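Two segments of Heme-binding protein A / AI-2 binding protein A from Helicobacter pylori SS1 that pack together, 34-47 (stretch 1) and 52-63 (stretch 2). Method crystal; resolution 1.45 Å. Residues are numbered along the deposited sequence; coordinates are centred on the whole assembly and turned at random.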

# COMPACT_ATOMS: atom_id res chain seq x y z
N VAL A 34 -11.06 -18.76 -5.19
CA VAL A 34 -12.02 -17.71 -4.73
C VAL A 34 -11.39 -17.01 -3.53
O VAL A 34 -11.26 -17.63 -2.46
CB VAL A 34 -13.41 -18.25 -4.41
CG1 VAL A 34 -14.33 -17.08 -4.12
CG2 VAL A 34 -13.98 -18.98 -5.61
N PHE A 35 -10.98 -15.76 -3.72
CA PHE A 35 -10.33 -14.93 -2.70
C PHE A 35 -11.41 -13.95 -2.25
O PHE A 35 -12.11 -13.40 -3.09
CB PHE A 35 -9.20 -14.19 -3.39
CG PHE A 35 -8.44 -13.19 -2.57
CD1 PHE A 35 -8.83 -11.87 -2.49
CD2 PHE A 35 -7.26 -13.51 -1.95
CE1 PHE A 35 -8.09 -10.95 -1.76
CE2 PHE A 35 -6.49 -12.60 -1.24
CZ PHE A 35 -6.93 -11.30 -1.14
N ALA A 36 -11.47 -13.70 -0.96
CA ALA A 36 -12.42 -12.70 -0.47
C ALA A 36 -11.71 -11.69 0.41
O ALA A 36 -10.78 -11.97 1.16
CB ALA A 36 -13.55 -13.39 0.32
N ARG A 37 -12.27 -10.48 0.38
CA ARG A 37 -11.72 -9.33 1.04
C ARG A 37 -12.82 -8.35 1.35
O ARG A 37 -13.97 -8.48 0.92
CB ARG A 37 -10.59 -8.74 0.22
CG ARG A 37 -10.88 -8.48 -1.24
CD ARG A 37 -11.77 -7.27 -1.49
NE ARG A 37 -11.96 -6.93 -2.91
CZ ARG A 37 -11.07 -6.36 -3.73
NH1 ARG A 37 -9.89 -6.09 -3.24
NH2 ARG A 37 -11.33 -6.18 -4.99
N GLY A 38 -12.54 -7.36 2.17
CA GLY A 38 -13.53 -6.48 2.76
C GLY A 38 -14.02 -5.32 1.98
O GLY A 38 -15.15 -4.88 2.19
N ALA A 39 -13.25 -4.76 1.05
CA ALA A 39 -13.60 -3.57 0.25
C ALA A 39 -13.03 -3.74 -1.14
O ALA A 39 -11.90 -4.20 -1.34
CB ALA A 39 -13.07 -2.34 0.91
N ASP A 40 -13.83 -3.31 -2.09
CA ASP A 40 -13.45 -3.39 -3.51
C ASP A 40 -12.29 -2.45 -3.84
O ASP A 40 -12.03 -1.50 -3.15
CB ASP A 40 -14.67 -3.04 -4.35
CG ASP A 40 -14.59 -3.46 -5.80
OD1 ASP A 40 -13.70 -4.26 -6.19
OD2 ASP A 40 -15.46 -2.93 -6.55
N GLY A 41 -11.64 -2.78 -4.95
CA GLY A 41 -10.73 -1.82 -5.57
C GLY A 41 -11.45 -0.58 -6.06
O GLY A 41 -12.69 -0.57 -6.25
N SER A 42 -10.67 0.47 -6.31
CA SER A 42 -11.18 1.76 -6.73
C SER A 42 -10.80 2.11 -8.17
O SER A 42 -11.35 3.07 -8.72
CB SER A 42 -10.68 2.85 -5.77
OG SER A 42 -11.31 2.74 -4.49
N SER A 43 -9.93 1.33 -8.81
CA SER A 43 -9.52 1.63 -10.19
C SER A 43 -8.87 0.34 -10.71
O SER A 43 -8.38 -0.51 -9.90
CB SER A 43 -8.54 2.80 -10.25
OG SER A 43 -8.29 3.17 -11.63
N MET A 44 -8.74 0.27 -12.03
CA MET A 44 -7.88 -0.68 -12.71
C MET A 44 -6.59 -0.03 -13.29
O MET A 44 -5.84 -0.74 -13.93
CB MET A 44 -8.64 -1.43 -13.81
CG MET A 44 -9.69 -2.33 -13.18
SD MET A 44 -9.00 -3.75 -12.32
CE MET A 44 -10.40 -4.15 -11.28
N ASP A 45 -6.39 1.24 -13.03
CA ASP A 45 -5.10 1.91 -13.34
C ASP A 45 -4.40 2.16 -12.00
O ASP A 45 -4.80 3.05 -11.25
CB ASP A 45 -5.33 3.23 -14.10
CG ASP A 45 -4.06 3.96 -14.43
OD1 ASP A 45 -2.96 3.61 -13.95
OD2 ASP A 45 -4.09 4.88 -15.29
N PRO A 46 -3.36 1.39 -11.70
CA PRO A 46 -2.74 1.47 -10.37
C PRO A 46 -2.05 2.77 -10.07
O PRO A 46 -1.80 3.07 -8.90
CB PRO A 46 -1.76 0.32 -10.34
CG PRO A 46 -1.42 0.19 -11.75
CD PRO A 46 -2.65 0.43 -12.55
N ALA A 47 -1.72 3.57 -11.11
CA ALA A 47 -1.18 4.88 -10.89
C ALA A 47 -2.16 5.88 -10.33
O ALA A 47 -1.73 6.87 -9.77
CB ALA A 47 -0.48 5.47 -12.10
N GLY A 52 -4.13 -1.10 -1.04
CA GLY A 52 -3.96 -2.53 -1.24
C GLY A 52 -5.15 -3.21 -1.88
O GLY A 52 -4.95 -4.14 -2.64
N GLU A 53 -6.37 -2.82 -1.49
CA GLU A 53 -7.51 -3.47 -2.12
C GLU A 53 -7.54 -3.32 -3.62
O GLU A 53 -7.80 -4.27 -4.36
CB GLU A 53 -8.83 -3.02 -1.47
CG GLU A 53 -9.05 -3.39 -0.00
CD GLU A 53 -9.27 -4.85 0.29
OE1 GLU A 53 -8.95 -5.75 -0.49
OE2 GLU A 53 -9.84 -5.14 1.38
N SER A 54 -7.25 -2.13 -4.11
CA SER A 54 -7.13 -1.92 -5.55
C SER A 54 -6.01 -2.79 -6.16
O SER A 54 -6.17 -3.34 -7.26
CB SER A 54 -6.86 -0.48 -5.91
OG SER A 54 -7.91 0.41 -5.49
N TYR A 55 -4.89 -2.87 -5.45
CA TYR A 55 -3.77 -3.62 -5.99
C TYR A 55 -3.94 -5.11 -6.01
O TYR A 55 -3.14 -5.76 -6.71
CB TYR A 55 -2.45 -3.19 -5.32
CG TYR A 55 -2.08 -1.74 -5.52
CD1 TYR A 55 -2.51 -0.97 -6.59
CD2 TYR A 55 -1.18 -1.11 -4.63
CE1 TYR A 55 -2.10 0.34 -6.72
CE2 TYR A 55 -0.73 0.17 -4.78
CZ TYR A 55 -1.21 0.92 -5.83
OH TYR A 55 -0.73 2.20 -6.04
N VAL A 56 -4.93 -5.64 -5.28
CA VAL A 56 -5.21 -7.06 -5.44
C VAL A 56 -5.41 -7.42 -6.90
O VAL A 56 -4.77 -8.37 -7.39
CB VAL A 56 -6.44 -7.46 -4.60
CG1 VAL A 56 -6.79 -8.93 -4.90
CG2 VAL A 56 -6.24 -7.23 -3.11
N ALA A 57 -6.25 -6.69 -7.61
CA ALA A 57 -6.42 -6.98 -9.03
C ALA A 57 -5.26 -6.51 -9.92
O ALA A 57 -4.71 -7.30 -10.69
CB ALA A 57 -7.73 -6.41 -9.57
N THR A 58 -4.85 -5.26 -9.72
CA THR A 58 -3.90 -4.70 -10.68
C THR A 58 -2.53 -5.36 -10.62
O THR A 58 -1.85 -5.52 -11.62
CB THR A 58 -3.78 -3.17 -10.53
OG1 THR A 58 -3.18 -2.89 -9.25
CG2 THR A 58 -5.06 -2.45 -10.66
N GLY A 59 -2.13 -5.81 -9.42
CA GLY A 59 -0.85 -6.49 -9.27
C GLY A 59 -0.74 -7.80 -10.02
O GLY A 59 0.37 -8.28 -10.29
N ASN A 60 -1.87 -8.43 -10.33
CA ASN A 60 -1.89 -9.64 -11.11
C ASN A 60 -1.95 -9.38 -12.65
O ASN A 60 -1.60 -10.28 -13.41
CB ASN A 60 -3.13 -10.43 -10.69
CG ASN A 60 -2.93 -11.16 -9.39
OD1 ASN A 60 -2.22 -12.16 -9.37
ND2 ASN A 60 -3.53 -10.68 -8.31
N ILE A 61 -2.41 -8.19 -13.02
CA ILE A 61 -2.68 -7.83 -14.42
C ILE A 61 -1.44 -7.19 -15.03
O ILE A 61 -1.12 -7.40 -16.24
CB ILE A 61 -3.89 -6.88 -14.46
CG1 ILE A 61 -5.16 -7.69 -14.11
CG2 ILE A 61 -3.98 -6.16 -15.80
CD1 ILE A 61 -6.36 -6.80 -13.84
N TYR A 62 -0.75 -6.34 -14.27
CA TYR A 62 0.33 -5.52 -14.81
C TYR A 62 1.69 -6.01 -14.30
O TYR A 62 1.79 -6.50 -13.18
CB TYR A 62 0.26 -4.06 -14.41
CG TYR A 62 -0.99 -3.34 -14.89
CD1 TYR A 62 -1.09 -2.85 -16.18
CD2 TYR A 62 -2.09 -3.17 -14.07
CE1 TYR A 62 -2.19 -2.14 -16.63
CE2 TYR A 62 -3.17 -2.44 -14.51
CZ TYR A 62 -3.22 -1.91 -15.78
OH TYR A 62 -4.31 -1.16 -16.15
N ASP A 63 2.73 -5.81 -15.12
CA ASP A 63 4.11 -5.86 -14.69
C ASP A 63 4.76 -4.52 -14.65
O ASP A 63 4.30 -3.52 -15.21
CB ASP A 63 4.92 -6.74 -15.62
CG ASP A 63 4.44 -8.17 -15.58
OD1 ASP A 63 4.36 -8.76 -14.47
OD2 ASP A 63 4.14 -8.76 -16.64
O HOH W 1 -9.08 -5.08 -6.56
O HOH W 2 -9.75 -7.21 3.17
O HOH W 3 -8.64 -2.93 -8.41

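Strand 34-37 runs nearly antiparallel to helix 52-61 (156° between axes, 10.8 Å at closest approach), and the loop that follows closes the gap; together the stretches bury 704 Å². The closest CA atoms belong to G41 and S54, 3.6 Å apart. Glycine suits this spot, because an ideal CB on G41 would fall 3.1 Å from S54 CA. Just beyond, S42 N donates to S54 OG at 2.9 Å (N-H...O angle 162°), pinning the loop where it touches the helix.

E53, with 97 Å² covered, is the most covered residue of either stretch. The CA-to-CB bond of E53 points toward stretch 1, and with chi1 and chi2 both m its carboxylate lies beside R37, G38 and A39. R37, p at chi1 and chi2, brings NH1 to E53 OE1 at 2.9 Å in a salt bridge lying near the guanidinium plane, and the same NH1 donates to E53 O at 3.0 Å. On the other carboxylate oxygen, A39 N makes a weak bond to E53 OE2 (3.4 Å), while water 2 links G38 N (3.0 Å) to E53 OE2 (2.7 Å). A further gap holds water 3, 2.9 Å from S43 O and 2.8 Å from S54 O.

The remaining contacts are chiefly apolar. V56 CG1 meets F35 CE1 at 4.0 Å. M44, m at chi1 and chi2, reaches the small side chain of A57 (CE to CB, 3.9 Å) and, at 4.3 Å, sets SD against I61 CD1. P46 is a compact wedge between two tyrosines: its CB is 3.6 Å from Y55 CE1, its CD 3.5 Å from Y62 CE2, and T58 OG1 approaches CB at 3.7 Å. Y62 OH also donates to M44 O at 2.7 Å, so this residue supplies both apolar surface and a polar anchor.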